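Local coordinates for Glp_546_48378_50642 (Giardia intestinalis, PDB 2QVW), which cleaves double-stranded RNA into 21 to 23 base-pair siRNAs for the RNA interference pathway, at residues 335-340 with 412-417; 373-378 with 403-408. All coordinates share one frame; numbering follows the deposited sequence.

Contact 1 of 2, residues 335-340 with 412-417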
# COMPACT_ATOMS: atom_id res chain seq x y z
N GLN A 335 2.34 5.72 -8.59
CA GLN A 335 3.54 6.08 -9.31
C GLN A 335 4.78 5.40 -8.73
O GLN A 335 5.56 4.78 -9.45
CB GLN A 335 3.71 7.60 -9.27
CG GLN A 335 4.27 8.19 -10.54
CD GLN A 335 4.49 9.69 -10.44
OE1 GLN A 335 3.58 10.45 -10.07
NE2 GLN A 335 5.70 10.14 -10.79
N ARG A 336 4.98 5.52 -7.42
CA ARG A 336 6.16 4.93 -6.78
C ARG A 336 6.07 3.46 -6.36
O ARG A 336 6.98 2.94 -5.73
CB ARG A 336 6.57 5.80 -5.58
CG ARG A 336 5.46 6.14 -4.62
CD ARG A 336 5.72 7.49 -3.97
NE ARG A 336 7.04 7.53 -3.35
CZ ARG A 336 7.36 6.90 -2.23
NH1 ARG A 336 6.45 6.17 -1.61
NH2 ARG A 336 8.58 6.97 -1.74
N LEU A 337 4.97 2.80 -6.71
CA LEU A 337 4.82 1.39 -6.38
C LEU A 337 5.06 0.61 -7.66
O LEU A 337 5.53 -0.53 -7.63
CB LEU A 337 3.41 1.10 -5.84
CG LEU A 337 3.11 1.57 -4.41
CD1 LEU A 337 1.69 1.18 -4.04
CD2 LEU A 337 4.10 0.95 -3.45
N GLU A 338 4.74 1.23 -8.79
CA GLU A 338 4.94 0.63 -10.10
C GLU A 338 6.44 0.63 -10.36
O GLU A 338 7.04 -0.38 -10.71
CB GLU A 338 4.23 1.45 -11.17
CG GLU A 338 4.62 1.06 -12.58
CD GLU A 338 4.20 2.09 -13.61
OE1 GLU A 338 4.60 1.95 -14.79
OE2 GLU A 338 3.49 3.03 -13.23
N LEU A 339 7.04 1.81 -10.17
CA LEU A 339 8.47 2.00 -10.35
C LEU A 339 9.20 0.90 -9.61
O LEU A 339 10.13 0.30 -10.13
CB LEU A 339 8.88 3.37 -9.81
CG LEU A 339 10.34 3.83 -9.87
CD1 LEU A 339 10.82 3.82 -11.30
CD2 LEU A 339 10.46 5.22 -9.28
N LEU A 340 8.75 0.65 -8.38
CA LEU A 340 9.34 -0.38 -7.55
C LEU A 340 8.90 -1.79 -7.96
O LEU A 340 9.66 -2.74 -7.85
CB LEU A 340 8.96 -0.17 -6.09
CG LEU A 340 9.65 -1.16 -5.16
CD1 LEU A 340 11.11 -0.78 -5.00
CD2 LEU A 340 8.96 -1.17 -3.82
N VAL A 412 2.60 -5.55 -8.05
CA VAL A 412 3.83 -6.21 -7.65
C VAL A 412 4.53 -5.34 -6.62
O VAL A 412 4.97 -5.83 -5.59
CB VAL A 412 4.76 -6.43 -8.87
CG1 VAL A 412 6.06 -7.08 -8.44
CG2 VAL A 412 4.07 -7.31 -9.89
N GLY A 413 4.62 -4.05 -6.90
CA GLY A 413 5.27 -3.14 -5.97
C GLY A 413 4.51 -3.04 -4.66
O GLY A 413 5.10 -2.77 -3.62
N SER A 414 3.21 -3.29 -4.73
CA SER A 414 2.34 -3.22 -3.55
C SER A 414 2.38 -4.49 -2.69
O SER A 414 2.28 -4.41 -1.46
CB SER A 414 0.89 -2.92 -3.95
OG SER A 414 0.09 -2.58 -2.82
N ILE A 415 2.50 -5.65 -3.33
CA ILE A 415 2.56 -6.92 -2.62
C ILE A 415 3.83 -6.89 -1.77
O ILE A 415 3.82 -7.25 -0.59
CB ILE A 415 2.71 -8.11 -3.59
CG1 ILE A 415 1.55 -8.13 -4.60
CG2 ILE A 415 2.81 -9.41 -2.80
CD1 ILE A 415 0.22 -8.60 -4.05
N PHE A 416 4.91 -6.45 -2.40
CA PHE A 416 6.23 -6.37 -1.80
C PHE A 416 6.25 -5.53 -0.53
O PHE A 416 6.84 -5.94 0.48
CB PHE A 416 7.20 -5.79 -2.81
CG PHE A 416 8.64 -5.98 -2.46
CD1 PHE A 416 9.23 -7.24 -2.55
CD2 PHE A 416 9.42 -4.91 -2.04
CE1 PHE A 416 10.58 -7.41 -2.23
CE2 PHE A 416 10.76 -5.07 -1.72
CZ PHE A 416 11.34 -6.32 -1.82
N THR A 417 5.62 -4.36 -0.57
CA THR A 417 5.58 -3.48 0.59
C THR A 417 4.51 -3.88 1.58
O THR A 417 4.38 -3.29 2.65
CB THR A 417 5.34 -2.03 0.18
OG1 THR A 417 4.24 -1.96 -0.73
CG2 THR A 417 6.58 -1.45 -0.49
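Leu337 meets Gly413 where two helices pass close to a right angle, at 91°. Their short axes come within 7.6 Å. Leu337 O faces Gly413 CA at 3.1 Å in a nearly straight CA-H...O contact. Gly413 presents no side chain there, and the backbones meet directly. The Leu337 side chain then spreads over the next turn of the partner helix. Leu337 CD1 touches Ser414 CB at 4.2 Å. Leu337 CD2 lies 4.0 Å from Thr417 OG1, a hydroxyl hydrogen-bonded to Arg293.

Glu338 points away from helix 404-417. It is a probable manganese ligand with Asp406 and Glu409, so the crossing joins two helices that supply the acidic site of the RNase III domain.

Leu340 has CG anti to the backbone N (chi1 -175°). Leu340 CD2 touches Thr417 CG2 at 4.1 Å and Phe416 CD2 at 4.2 Å. The Leu340 and Phe416 side chains cross at about a right angle. Helix 648-669 of the second RNase III domain adds Ala663 against Leu340 and Leu664 against Phe416.

The contact is buried and mainly apolar. Arg293, outside the two segments, also bonds Ser414 O. The chemistry implies close helix packing by shape and methyl contacts, with little directional bonding across it.

Contact 2 of 2, residues 373-378 with 403-408. With MN (manganese (II) ion), chain P.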
# COMPACT_ATOMS: atom_id res chain seq x y z
N VAL A 373 8.26 -9.57 -19.28
CA VAL A 373 8.09 -8.27 -18.62
C VAL A 373 7.58 -7.20 -19.59
O VAL A 373 7.20 -6.11 -19.19
CB VAL A 373 9.43 -7.79 -18.04
CG1 VAL A 373 9.23 -6.49 -17.29
CG2 VAL A 373 10.02 -8.86 -17.15
N ARG A 374 7.60 -7.54 -20.87
CA ARG A 374 7.15 -6.67 -21.95
C ARG A 374 5.77 -6.10 -21.66
O ARG A 374 4.95 -6.74 -21.01
CB ARG A 374 7.14 -7.49 -23.25
CG ARG A 374 6.64 -6.80 -24.49
CD ARG A 374 6.69 -7.76 -25.67
NE ARG A 374 6.08 -9.04 -25.34
CZ ARG A 374 5.86 -10.01 -26.22
NH1 ARG A 374 6.20 -9.85 -27.49
NH2 ARG A 374 5.30 -11.15 -25.82
N ASN A 375 5.51 -4.88 -22.13
CA ASN A 375 4.23 -4.21 -21.92
C ASN A 375 3.12 -4.97 -22.63
O ASN A 375 2.05 -5.20 -22.07
CB ASN A 375 4.30 -2.77 -22.44
CG ASN A 375 2.99 -2.02 -22.31
OD1 ASN A 375 2.11 -2.13 -23.17
ND2 ASN A 375 2.86 -1.25 -21.24
N GLU A 376 3.36 -5.38 -23.87
CA GLU A 376 2.36 -6.12 -24.61
C GLU A 376 1.94 -7.35 -23.84
O GLU A 376 0.78 -7.76 -23.88
CB GLU A 376 2.90 -6.53 -25.98
CG GLU A 376 3.34 -5.37 -26.84
CD GLU A 376 4.70 -4.83 -26.46
OE1 GLU A 376 5.71 -5.45 -26.84
OE2 GLU A 376 4.76 -3.79 -25.77
N ALA A 377 2.88 -7.94 -23.11
CA ALA A 377 2.61 -9.13 -22.34
C ALA A 377 1.81 -8.82 -21.08
O ALA A 377 0.72 -9.37 -20.88
CB ALA A 377 3.92 -9.83 -21.98
N LEU A 378 2.35 -7.95 -20.23
CA LEU A 378 1.69 -7.59 -18.98
C LEU A 378 0.31 -7.02 -19.21
O LEU A 378 -0.60 -7.25 -18.43
CB LEU A 378 2.52 -6.58 -18.20
CG LEU A 378 3.89 -7.02 -17.69
CD1 LEU A 378 4.40 -5.97 -16.70
CD2 LEU A 378 3.82 -8.38 -17.00
N THR A 403 -1.07 3.37 -18.80
CA THR A 403 -1.11 2.04 -19.39
C THR A 403 -1.63 0.96 -18.45
O THR A 403 -1.42 1.03 -17.25
CB THR A 403 0.30 1.63 -19.83
OG1 THR A 403 0.68 2.41 -20.97
CG2 THR A 403 0.37 0.14 -20.15
N TRP A 404 -2.30 -0.04 -18.99
CA TRP A 404 -2.80 -1.11 -18.16
C TRP A 404 -1.59 -1.75 -17.53
O TRP A 404 -1.48 -1.86 -16.30
CB TRP A 404 -3.49 -2.19 -18.98
CG TRP A 404 -4.80 -1.83 -19.61
CD1 TRP A 404 -5.35 -2.39 -20.72
CD2 TRP A 404 -5.73 -0.84 -19.16
NE1 TRP A 404 -6.56 -1.83 -20.99
CE2 TRP A 404 -6.83 -0.88 -20.05
CE3 TRP A 404 -5.76 0.06 -18.09
CZ2 TRP A 404 -7.94 -0.02 -19.91
CZ3 TRP A 404 -6.87 0.90 -17.94
CH2 TRP A 404 -7.94 0.85 -18.84
N ALA A 405 -0.67 -2.16 -18.39
CA ALA A 405 0.51 -2.86 -17.93
C ALA A 405 1.07 -2.31 -16.64
O ALA A 405 1.53 -3.07 -15.79
CB ALA A 405 1.57 -2.86 -19.00
N ASP A 406 1.03 -0.99 -16.49
CA ASP A 406 1.54 -0.31 -15.31
C ASP A 406 0.92 -0.89 -14.05
O ASP A 406 1.60 -1.06 -13.03
CB ASP A 406 1.21 1.18 -15.35
CG ASP A 406 1.64 1.84 -16.64
OD1 ASP A 406 1.40 3.06 -16.76
OD2 ASP A 406 2.20 1.14 -17.51
N MET A 407 -0.37 -1.18 -14.14
CA MET A 407 -1.09 -1.73 -13.00
C MET A 407 -0.43 -3.01 -12.48
O MET A 407 -0.35 -3.23 -11.28
CB MET A 407 -2.55 -2.00 -13.37
CG MET A 407 -3.41 -0.74 -13.49
SD MET A 407 -5.20 -1.08 -13.58
CE MET A 407 -5.57 -0.40 -15.15
N TYR A 408 0.05 -3.84 -13.39
CA TYR A 408 0.69 -5.09 -12.99
C TYR A 408 1.89 -4.82 -12.09
O TYR A 408 1.99 -5.39 -11.01
CB TYR A 408 1.16 -5.86 -14.22
CG TYR A 408 1.58 -7.28 -13.91
CD1 TYR A 408 0.66 -8.32 -13.93
CD2 TYR A 408 2.91 -7.58 -13.59
CE1 TYR A 408 1.04 -9.63 -13.65
CE2 TYR A 408 3.31 -8.88 -13.30
CZ TYR A 408 2.37 -9.90 -13.34
OH TYR A 408 2.75 -11.19 -13.07
MN MN P . 6.87 -3.43 -24.80
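Leu378 has CG anti to its carbonyl carbon (chi1 -64°), and Tyr408 has CG anti to its backbone N. These settings place CG of each residue, and chi2 of Leu378 (-168°) then places the methyls at the tyrosine ring. The two side chains cross at about a right angle. Leu378 CD2 stands over one face of the Tyr408 ring, 3.9 Å from the centroid and 21° off the normal. This is a CH-pi contact, with the methyl offset toward the rim. Leu378 CD1 lies 3.8 Å from Tyr408 CD2. The Tyr408 hydroxyl bonds to Thr432, and Phe428 meets its ring, so the tyrosine also ties in helix 421-433.

Next to this pair the backbones come nearest, at Leu378 and Ala405. Leu378 CB touches Ala405 CB at 3.9 Å. Ala405 CB also packs against Asn375 CG at 3.7 Å. Asn375 and Thr403 reach toward each other tip to tip. The ND2 end of the Asn375 amide faces two methyl groups, Thr403 CG2 and Ala405 CB, at the partly exposed end of the contact.

Glu376 OE2 binds a manganese ion at 2.4 Å. This ion is separate from the one near Asp406, which lies about 4 Å from the Asp406 side chain. A weak hydrogen bond runs from Thr403 N to Asp406 OD1 at 3.2 Å, and may help to steady the carboxylate.

Helix 375-384 is thus packed on the first turns of helix 404-417. The latter helix carries Asp406 and Glu409, which are probable manganese ligands, and Glu338 completes the probable site. Such packing of helices around an acidic metal site is characteristic of the all-helical RNase III catalytic domain.

Both contacts are buried, and both use helix 404-417 of the first RNase III domain. Contact 2 holds its N-terminal part against helix 375-384, and contact 1 holds its C-terminal part against helix 330-356. Contact 1 lies nearer the centre of the chain and borders the second RNase III domain. Both have partly exposed members; contact 2 lies farther from the centre of the chain. Contact 1 relies on backbone approach at a glycine and on apolar side chains, among them Phe416. Contact 2 adds a methyl over an aromatic face and an amide against two methyl groups. The two touch at the metal site, where Glu338 OE1 is 3.5 Å from Asp406 CG.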